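Local atomic coordinates of hypothetical protein EF2904 (Enterococcus faecalis, PDB entry 2AZ4), a protein that is of unknown function but binds two zinc ions in a metallo-beta-lactamase fold and may act as an RNA-binding exonuclease. Residues V9-G14 with V401-L406; G20-V25 with L59-K64; L95-M100 with I184-D189; E417-L420 with G424-I427. One frame throughout, in Å; residues are numbered along the deposited sequence.

Interaction 1: V9-G14 with V401-L406. With ZN (zinc ion), chain D.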
# COMPACT_ATOMS: atom_id res chain seq x y z
N VAL A 9 0.74 4.42 -24.37
CA VAL A 9 0.28 4.21 -23.00
C VAL A 9 -1.19 3.78 -23.02
O VAL A 9 -2.03 4.47 -23.60
CB VAL A 9 0.39 5.51 -22.15
CG1 VAL A 9 0.16 5.23 -20.69
CG2 VAL A 9 1.74 6.20 -22.35
N THR A 10 -1.51 2.65 -22.38
CA THR A 10 -2.87 2.12 -22.35
C THR A 10 -3.33 2.00 -20.93
O THR A 10 -2.64 1.40 -20.10
CB THR A 10 -2.99 0.71 -22.95
OG1 THR A 10 -2.39 0.67 -24.25
CG2 THR A 10 -4.47 0.31 -23.08
N PHE A 11 -4.51 2.54 -20.65
CA PHE A 11 -5.12 2.49 -19.32
C PHE A 11 -6.10 1.33 -19.23
O PHE A 11 -7.32 1.49 -19.39
CB PHE A 11 -5.75 3.84 -18.97
CG PHE A 11 -4.75 4.96 -18.94
CD1 PHE A 11 -4.12 5.32 -17.73
CD2 PHE A 11 -4.37 5.61 -20.13
CE1 PHE A 11 -3.15 6.32 -17.71
CE2 PHE A 11 -3.40 6.62 -20.11
CZ PHE A 11 -2.78 6.97 -18.90
N HIS A 12 -5.53 0.15 -19.00
CA HIS A 12 -6.29 -1.09 -18.99
C HIS A 12 -7.32 -1.18 -17.89
O HIS A 12 -8.39 -1.74 -18.11
CB HIS A 12 -5.32 -2.29 -18.89
CG HIS A 12 -4.51 -2.52 -20.13
ND1 HIS A 12 -5.07 -2.94 -21.32
CD2 HIS A 12 -3.18 -2.41 -20.36
CE1 HIS A 12 -4.12 -3.08 -22.23
NE2 HIS A 12 -2.96 -2.74 -21.68
N SER A 13 -7.02 -0.63 -16.71
CA SER A 13 -7.81 -0.92 -15.51
C SER A 13 -7.60 0.12 -14.43
O SER A 13 -6.59 0.82 -14.42
CB SER A 13 -7.39 -2.30 -14.97
OG SER A 13 -8.24 -2.77 -13.96
N GLY A 14 -8.53 0.21 -13.50
CA GLY A 14 -8.33 1.09 -12.35
C GLY A 14 -8.84 2.51 -12.50
O GLY A 14 -8.57 3.36 -11.65
N VAL A 401 -2.17 13.36 -16.04
CA VAL A 401 -3.23 12.37 -16.12
C VAL A 401 -3.67 11.94 -14.71
O VAL A 401 -2.98 11.13 -14.10
CB VAL A 401 -2.76 11.09 -16.90
CG1 VAL A 401 -3.93 10.11 -17.10
CG2 VAL A 401 -2.13 11.44 -18.19
N PRO A 402 -4.80 12.49 -14.18
CA PRO A 402 -5.26 11.95 -12.91
C PRO A 402 -5.68 10.48 -13.03
O PRO A 402 -6.32 10.07 -14.02
CB PRO A 402 -6.48 12.82 -12.58
CG PRO A 402 -6.25 14.10 -13.38
CD PRO A 402 -5.65 13.61 -14.63
N ILE A 403 -5.26 9.70 -12.02
CA ILE A 403 -5.63 8.29 -11.88
C ILE A 403 -5.82 8.02 -10.40
O ILE A 403 -5.55 8.90 -9.59
CB ILE A 403 -4.55 7.35 -12.44
CG1 ILE A 403 -3.19 7.60 -11.73
CG2 ILE A 403 -4.49 7.44 -13.96
CD1 ILE A 403 -2.11 6.59 -12.05
N HIS A 404 -6.30 6.83 -10.05
CA HIS A 404 -6.47 6.43 -8.66
C HIS A 404 -7.25 7.53 -7.92
O HIS A 404 -6.79 8.08 -6.91
CB HIS A 404 -5.08 6.18 -8.04
CG HIS A 404 -5.04 5.11 -7.00
ND1 HIS A 404 -5.60 3.87 -7.19
CD2 HIS A 404 -4.45 5.08 -5.78
CE1 HIS A 404 -5.38 3.12 -6.11
NE2 HIS A 404 -4.68 3.84 -5.25
N THR A 405 -8.44 7.84 -8.46
CA THR A 405 -9.23 8.98 -8.02
C THR A 405 -10.71 8.84 -8.45
O THR A 405 -11.01 8.29 -9.50
CB THR A 405 -8.59 10.34 -8.53
OG1 THR A 405 -9.35 11.44 -8.04
CG2 THR A 405 -8.50 10.40 -10.08
N LEU A 406 -11.62 9.28 -7.58
CA LEU A 406 -13.05 9.36 -7.91
C LEU A 406 -13.46 10.74 -8.46
O LEU A 406 -14.60 10.93 -8.89
CB LEU A 406 -13.92 9.00 -6.70
CG LEU A 406 -13.61 7.73 -5.90
CD1 LEU A 406 -14.61 7.55 -4.75
CD2 LEU A 406 -13.62 6.53 -6.79
ZN ZN D . -3.53 2.83 -3.54
O HOH W 1 -6.96 3.00 -9.33
O HOH W 2 -6.54 4.72 -11.78
O HOH W 3 -3.05 1.54 -1.65
O HOH W 4 -4.86 3.85 -1.91
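Phe11 meets Val401 and Ile403 across the two beta sheets of a metallo-beta-lactamase sandwich. Strand 7-13 belongs to one sheet and strand 399-403 to the other. The contact is buried and side chains make most of it. The CG of Phe11 lies anti to its carbonyl carbon (chi1 -61°), and the ring reaches toward the second sheet. Val401 comes from the opposite direction. Its CG1 stands 3.8 Å from Phe11 CZ. Ile403 approaches at about a right angle to Phe11. With chi1 57°, its CG2 lies anti to the carbonyl carbon, and this branch is 4.1 Å from Phe11 CE1. Ile23 of the next strand also touches Phe11 and Ile403. His12 and Ser13 form a classic beta bulge opposite Val22, just before the chain leaves the strand at Gly14.

Beyond the apolar patch the contact turns polar. A water gives a hydrogen bond of 2.8 Å to Gly14 O. The same water accepts one from His404 ND1, 2.7 Å away, and lies in the ring plane at its edge. On the other ring nitrogen, His404 NE2 binds zinc at 2.3 Å. Water and zinc thus hold the ring from its two nitrogens, ND1 and NE2.

Interaction 2: G20-V25 with L59-K64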
# COMPACT_ATOMS: atom_id res chain seq x y z
N GLY A 20 -6.64 -1.17 -8.45
CA GLY A 20 -6.61 -1.96 -9.68
C GLY A 20 -6.06 -1.21 -10.88
O GLY A 20 -6.35 -1.61 -12.02
N THR A 21 -5.27 -0.16 -10.64
CA THR A 21 -4.51 0.49 -11.73
C THR A 21 -3.62 -0.50 -12.46
O THR A 21 -2.74 -1.12 -11.86
CB THR A 21 -3.64 1.66 -11.25
OG1 THR A 21 -4.46 2.64 -10.62
CG2 THR A 21 -2.95 2.35 -12.41
N VAL A 22 -3.86 -0.66 -13.75
CA VAL A 22 -2.96 -1.44 -14.58
C VAL A 22 -2.78 -0.62 -15.84
O VAL A 22 -3.73 -0.42 -16.62
CB VAL A 22 -3.50 -2.85 -14.91
CG1 VAL A 22 -2.53 -3.61 -15.79
CG2 VAL A 22 -3.82 -3.66 -13.62
N ILE A 23 -1.56 -0.13 -16.03
CA ILE A 23 -1.22 0.66 -17.18
C ILE A 23 -0.13 -0.07 -17.91
O ILE A 23 0.75 -0.67 -17.27
CB ILE A 23 -0.77 2.09 -16.74
CG1 ILE A 23 -1.96 2.84 -16.10
CG2 ILE A 23 -0.14 2.86 -17.87
CD1 ILE A 23 -1.56 4.05 -15.25
N GLU A 24 -0.21 -0.01 -19.23
CA GLU A 24 0.81 -0.53 -20.12
C GLU A 24 1.52 0.60 -20.84
O GLU A 24 0.90 1.56 -21.30
CB GLU A 24 0.18 -1.45 -21.17
CG GLU A 24 1.19 -2.02 -22.15
CD GLU A 24 0.54 -2.89 -23.21
OE1 GLU A 24 -0.69 -3.07 -23.17
OE2 GLU A 24 1.26 -3.40 -24.09
N VAL A 25 2.83 0.47 -20.92
CA VAL A 25 3.65 1.34 -21.73
C VAL A 25 4.38 0.45 -22.71
O VAL A 25 5.08 -0.48 -22.31
CB VAL A 25 4.66 2.19 -20.91
CG1 VAL A 25 5.49 3.08 -21.85
CG2 VAL A 25 3.91 3.08 -19.91
N LEU A 59 -13.12 -6.89 -13.01
CA LEU A 59 -12.26 -6.49 -11.90
C LEU A 59 -10.77 -6.52 -12.29
O LEU A 59 -9.94 -5.86 -11.67
CB LEU A 59 -12.55 -7.31 -10.64
CG LEU A 59 -14.02 -7.20 -10.25
CD1 LEU A 59 -14.34 -8.29 -9.27
CD2 LEU A 59 -14.33 -5.81 -9.65
N VAL A 60 -10.46 -7.28 -13.33
CA VAL A 60 -9.12 -7.28 -13.89
C VAL A 60 -9.30 -7.08 -15.39
O VAL A 60 -10.36 -7.40 -15.92
CB VAL A 60 -8.33 -8.61 -13.56
CG1 VAL A 60 -8.36 -8.88 -12.09
CG2 VAL A 60 -8.91 -9.81 -14.31
N PRO A 61 -8.27 -6.55 -16.08
CA PRO A 61 -8.44 -6.35 -17.52
C PRO A 61 -8.13 -7.61 -18.34
O PRO A 61 -7.41 -8.49 -17.87
CB PRO A 61 -7.41 -5.26 -17.83
CG PRO A 61 -6.27 -5.55 -16.87
CD PRO A 61 -6.94 -6.10 -15.61
N GLU A 62 -8.67 -7.66 -19.56
CA GLU A 62 -8.27 -8.63 -20.57
C GLU A 62 -6.88 -8.27 -21.04
O GLU A 62 -6.65 -7.14 -21.47
CB GLU A 62 -9.22 -8.54 -21.78
CG GLU A 62 -10.63 -8.97 -21.48
CD GLU A 62 -10.95 -10.41 -21.94
OE1 GLU A 62 -12.15 -10.75 -21.97
OE2 GLU A 62 -10.03 -11.20 -22.28
N LEU A 63 -5.94 -9.21 -20.95
CA LEU A 63 -4.56 -8.91 -21.30
C LEU A 63 -3.98 -10.05 -22.10
O LEU A 63 -4.23 -11.21 -21.80
CB LEU A 63 -3.70 -8.64 -20.05
CG LEU A 63 -3.97 -7.41 -19.16
CD1 LEU A 63 -3.14 -7.47 -17.85
CD2 LEU A 63 -3.68 -6.12 -19.88
N LYS A 64 -3.19 -9.72 -23.12
CA LYS A 64 -2.66 -10.75 -24.00
C LYS A 64 -1.30 -11.17 -23.50
O LYS A 64 -0.45 -10.31 -23.27
CB LYS A 64 -2.59 -10.25 -25.44
CG LYS A 64 -2.00 -11.26 -26.42
CD LYS A 64 -1.78 -10.60 -27.79
CE LYS A 64 -0.78 -11.40 -28.63
NZ LYS A 64 0.59 -11.44 -28.02
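Val22 holds CG1 anti to its backbone N (chi1 179°), and this methyl faces Leu63. Leu63 in turn has CG anti to its carbonyl carbon (chi1 -66°) and CD1 extended away from CA (chi2 171°), which carries CD1 to the valine. Here the loop 59-64 lies over the outer side of a sheet of the metallo-beta-lactamase fold. Val22 is at the start of strand 22-27.

The contact is apolar and buried, with no approach between the segments closer than 4.3 Å. Val22 CG1 and Leu63 CD1 are 4.4 Å apart. Pro61 comes in beside the leucine. Its CG stands 4.3 Å from Val22 CB. All three side chains are buried, and their CB bonds are directed toward the other segment. No hydrogen bond joins the two segments. The backbones stay well apart, with 7.9 Å between the CA atoms of Val22 and Pro61.

The loop has its own ties: Tyr67 OH is hydrogen-bonded to Pro61 O, and Lys64 forms a salt bridge with Asp82. His12 of the neighbouring strand packs against both Pro61 and Leu63. A polar pair borders the apolar patch, as His12 also donates through NE2 to Glu24 OE1.

Interaction 3: L95-M100 with I184-D189. With ZN (zinc ion), chain D; ZN (zinc ion), chain C.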
# COMPACT_ATOMS: atom_id res chain seq x y z
N LEU A 95 -2.80 -3.84 -1.07
CA LEU A 95 -3.64 -4.81 -1.78
C LEU A 95 -4.14 -4.33 -3.17
O LEU A 95 -4.18 -5.12 -4.14
CB LEU A 95 -4.84 -5.15 -0.88
CG LEU A 95 -5.74 -6.34 -1.23
CD1 LEU A 95 -4.95 -7.67 -1.20
CD2 LEU A 95 -6.96 -6.39 -0.30
N ASP A 96 -4.53 -3.05 -3.22
CA ASP A 96 -5.11 -2.42 -4.41
C ASP A 96 -4.08 -2.20 -5.52
O ASP A 96 -4.43 -1.78 -6.62
CB ASP A 96 -5.89 -1.13 -4.06
CG ASP A 96 -5.02 -0.08 -3.34
OD1 ASP A 96 -4.32 -0.44 -2.36
OD2 ASP A 96 -5.06 1.11 -3.75
N HIS A 97 -2.81 -2.51 -5.21
CA HIS A 97 -1.70 -2.52 -6.16
C HIS A 97 -1.10 -3.90 -6.40
O HIS A 97 -0.42 -4.09 -7.41
CB HIS A 97 -0.62 -1.52 -5.71
CG HIS A 97 -1.17 -0.14 -5.49
ND1 HIS A 97 -1.06 0.87 -6.42
CD2 HIS A 97 -1.93 0.37 -4.49
CE1 HIS A 97 -1.70 1.94 -6.00
NE2 HIS A 97 -2.22 1.67 -4.81
N SER A 98 -1.30 -4.84 -5.49
CA SER A 98 -0.55 -6.13 -5.54
C SER A 98 -1.41 -7.41 -5.65
O SER A 98 -0.89 -8.52 -5.94
CB SER A 98 0.35 -6.25 -4.29
OG SER A 98 -0.45 -6.28 -3.09
N ARG A 99 -2.72 -7.26 -5.44
CA ARG A 99 -3.59 -8.39 -5.12
C ARG A 99 -3.46 -9.58 -6.07
O ARG A 99 -3.58 -10.73 -5.64
CB ARG A 99 -5.04 -7.96 -5.04
CG ARG A 99 -5.94 -8.98 -4.42
CD ARG A 99 -7.37 -8.49 -4.24
NE ARG A 99 -8.08 -9.66 -3.80
CZ ARG A 99 -9.08 -10.25 -4.43
NH1 ARG A 99 -9.64 -9.73 -5.52
NH2 ARG A 99 -9.56 -11.35 -3.88
N MET A 100 -3.24 -9.34 -7.36
CA MET A 100 -3.21 -10.45 -8.30
C MET A 100 -1.84 -10.89 -8.80
O MET A 100 -1.77 -11.59 -9.82
CB MET A 100 -4.20 -10.24 -9.48
CG MET A 100 -3.80 -9.20 -10.53
SD MET A 100 -4.79 -9.28 -12.05
CE MET A 100 -4.07 -7.89 -12.93
N ILE A 184 7.99 9.77 -19.21
CA ILE A 184 6.72 9.78 -18.50
C ILE A 184 6.91 9.27 -17.06
O ILE A 184 7.91 8.65 -16.75
CB ILE A 184 5.62 9.02 -19.27
CG1 ILE A 184 5.89 7.51 -19.29
CG2 ILE A 184 5.48 9.60 -20.69
CD1 ILE A 184 4.75 6.72 -19.89
N THR A 185 5.95 9.55 -16.19
CA THR A 185 6.12 9.33 -14.77
C THR A 185 4.84 8.81 -14.16
O THR A 185 3.76 9.34 -14.44
CB THR A 185 6.51 10.66 -14.07
OG1 THR A 185 7.73 11.16 -14.63
CG2 THR A 185 6.69 10.44 -12.58
N TYR A 186 4.97 7.77 -13.34
CA TYR A 186 3.87 7.17 -12.60
C TYR A 186 4.16 7.37 -11.13
O TYR A 186 5.18 6.91 -10.65
CB TYR A 186 3.81 5.68 -12.92
CG TYR A 186 2.82 4.92 -12.07
CD1 TYR A 186 1.47 5.29 -12.01
CD2 TYR A 186 3.24 3.85 -11.27
CE1 TYR A 186 0.55 4.58 -11.22
CE2 TYR A 186 2.35 3.14 -10.48
CZ TYR A 186 1.01 3.50 -10.46
OH TYR A 186 0.12 2.79 -9.69
N THR A 187 3.29 8.08 -10.41
CA THR A 187 3.62 8.47 -9.03
C THR A 187 3.50 7.32 -8.02
O THR A 187 4.12 7.37 -6.96
CB THR A 187 2.72 9.64 -8.49
OG1 THR A 187 1.34 9.24 -8.52
CG2 THR A 187 2.91 10.88 -9.31
N GLY A 188 2.69 6.33 -8.36
CA GLY A 188 2.22 5.36 -7.38
C GLY A 188 1.38 6.13 -6.39
O GLY A 188 0.76 7.16 -6.76
N ASP A 189 1.34 5.66 -5.15
CA ASP A 189 0.74 6.39 -4.04
C ASP A 189 1.82 7.13 -3.30
O ASP A 189 2.92 6.59 -3.13
CB ASP A 189 0.09 5.40 -3.07
CG ASP A 189 -1.18 4.82 -3.58
OD1 ASP A 189 -1.63 5.11 -4.71
OD2 ASP A 189 -1.77 4.04 -2.82
ZN ZN D . -3.53 2.83 -3.54
ZN ZN C . -1.15 2.67 -0.96
O HOH W 3 -3.05 1.54 -1.65
O HOH W 5 -2.95 3.46 0.01
O HOH W 4 -4.86 3.85 -1.91
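The His97 ring has Tyr186 OH at its edge, in the ring plane and 4.0 Å from ND1. These two groups do not bond to each other. Both are hydrogen-bonded to Asp35 OD2, which helps fix the rotation of the imidazole. The Asp189 carboxylate stands at 90° to the His97 ring and comes in obliquely. Its OD1 is 3.4 Å from His97 CE1. The Tyr186 ring carries Gly188 N over the centre of one face, 3.7 Å above the plane.

The segments are joined mainly through metal coordination. His97 NE2 binds one zinc at 2.2 Å. Asp189 has CG anti to its carbonyl carbon (chi1 -74°), and its OD2 bridges both metals, at 2.2 Å from this zinc and 2.4 Å from the other. Asp96 OD2 also binds the first zinc, at 2.3 Å. One water touches both metals and gives a hydrogen bond to Asp96 OD1. The shared zinc probably offsets the like charges of Asp96 OD2 and Asp189 OD2, which are 4.5 Å apart.

His404 completes the protein ligands of the first zinc, and His92, His94 and His167 those of the second. His92, His94, Asp96 and His97 spell the HxHxDH motif of a dinuclear metallo-beta-lactamase site.

Interaction 4: E417-L420 with G424-I427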
# COMPACT_ATOMS: atom_id res chain seq x y z
N GLU A 417 -1.20 20.76 -20.07
CA GLU A 417 -2.49 20.17 -20.43
C GLU A 417 -2.88 19.06 -19.45
O GLU A 417 -2.11 18.70 -18.55
CB GLU A 417 -2.47 19.66 -21.88
CG GLU A 417 -2.93 20.70 -22.92
CD GLU A 417 -4.46 20.88 -22.99
OE1 GLU A 417 -5.21 20.17 -22.25
OE2 GLU A 417 -4.92 21.74 -23.80
N ARG A 418 -4.09 18.54 -19.63
CA ARG A 418 -4.62 17.47 -18.80
C ARG A 418 -5.42 16.50 -19.64
O ARG A 418 -6.13 16.90 -20.57
CB ARG A 418 -5.49 18.04 -17.69
CG ARG A 418 -6.00 16.99 -16.72
CD ARG A 418 -6.79 17.63 -15.61
NE ARG A 418 -8.07 18.14 -16.08
CZ ARG A 418 -8.97 18.75 -15.30
NH1 ARG A 418 -8.72 18.94 -14.00
NH2 ARG A 418 -10.12 19.18 -15.81
N ILE A 419 -5.30 15.21 -19.31
CA ILE A 419 -6.10 14.15 -19.91
C ILE A 419 -6.80 13.38 -18.80
O ILE A 419 -6.15 12.91 -17.86
CB ILE A 419 -5.22 13.14 -20.69
CG1 ILE A 419 -4.66 13.79 -21.95
CG2 ILE A 419 -6.04 11.88 -21.05
CD1 ILE A 419 -3.61 12.97 -22.67
N LEU A 420 -8.12 13.28 -18.90
CA LEU A 420 -8.91 12.47 -17.99
C LEU A 420 -9.20 11.17 -18.71
O LEU A 420 -10.02 11.14 -19.64
CB LEU A 420 -10.20 13.18 -17.60
CG LEU A 420 -10.10 14.58 -16.99
CD1 LEU A 420 -11.47 15.12 -16.71
CD2 LEU A 420 -9.24 14.61 -15.74
N GLY A 424 -9.55 1.52 -21.01
CA GLY A 424 -9.16 1.03 -22.34
C GLY A 424 -8.45 2.03 -23.22
O GLY A 424 -7.89 1.68 -24.26
N GLU A 425 -8.46 3.30 -22.81
CA GLU A 425 -7.88 4.38 -23.59
C GLU A 425 -6.39 4.26 -23.80
O GLU A 425 -5.63 3.98 -22.85
CB GLU A 425 -8.18 5.73 -22.93
CG GLU A 425 -8.15 6.89 -23.92
CD GLU A 425 -8.39 8.22 -23.24
OE1 GLU A 425 -9.28 8.30 -22.38
OE2 GLU A 425 -7.69 9.20 -23.59
N GLN A 426 -5.99 4.48 -25.05
CA GLN A 426 -4.59 4.52 -25.43
C GLN A 426 -4.18 5.94 -25.75
O GLN A 426 -4.91 6.65 -26.45
CB GLN A 426 -4.32 3.61 -26.62
CG GLN A 426 -4.77 2.22 -26.36
CD GLN A 426 -4.62 1.29 -27.55
OE1 GLN A 426 -3.72 1.44 -28.37
NE2 GLN A 426 -5.51 0.30 -27.63
N ILE A 427 -3.04 6.35 -25.20
CA ILE A 427 -2.42 7.62 -25.54
C ILE A 427 -1.17 7.33 -26.35
O ILE A 427 -0.27 6.62 -25.91
CB ILE A 427 -2.06 8.46 -24.30
CG1 ILE A 427 -3.33 8.88 -23.57
CG2 ILE A 427 -1.23 9.69 -24.69
CD1 ILE A 427 -3.08 9.35 -22.14
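Ile419 and Ile427 reach toward each other and meet tip to tip. This is the tight part of the contact. The two CD1 methyls, of Ile419 and of Ile427, are 3.7 Å apart. Both residues hold CG1 anti to the carbonyl carbon (chi1 -69° and -65°), and both chains then run extended to CD1. The CG2 branch of Ile419 adds a second touch, 4.0 Å from Ile427 CD1. Farther in, Phe11 packs against Ile427, and Val399 against Ile419.

The isoleucines bridge a wide gap between backbones, 9.4 Å between their CA atoms. Ile419 follows strand 417-418 and Ile427 lies in strand 426-428, each an outermost strand of one of the two sheets of the metallo-beta-lactamase sandwich. Strand 417-418 ends one sheet beside 399-403, and strand 426-428 ends the other beside 7-13. A short link, residues 421-423, takes the chain from one sheet to the other. No hydrogen bond crosses between the two segments.

Toward the surface the contact is looser. Glu425 lies obliquely across Ile419, with OE2 4.0 Å from Ile419 CG2. Its OE1 is as far from Leu420 O and does not bond to it. Glu425 OE1 is hydrogen-bonded instead to the backbone N of Glu422, in the link between the segments. The CB of Leu420 points away from the other segment, and its side chain packs on Pro402 and Pro408. On the exposed side, Glu417 folds back on its own strand. Its OE1 accepts a hydrogen bond of 3.3 Å from Arg418 N through the anti lone pair.

In the fold
From the N terminus, strand 7-13 opens interaction 1, which closes only at 401-406, almost 390 residues later. Interactions 2 and 3 are both nested in that loop. Interaction 2 closes first, laying 59-64 on strand 22-27, the neighbour of 7-13. Interaction 3 follows in series and joins helix 95-98 to strand 182-186 and the residues up to Asp189. A backbone hydrogen bond between Gly20 and Asp96 links these two. Interactions 1 and 3 share one zinc ion and its waters. Interaction 4 comes last, after interaction 1 has closed, and spans a link of three residues. Its strands flank 399-403 and 7-13, so it joins the same two sheets at their edge.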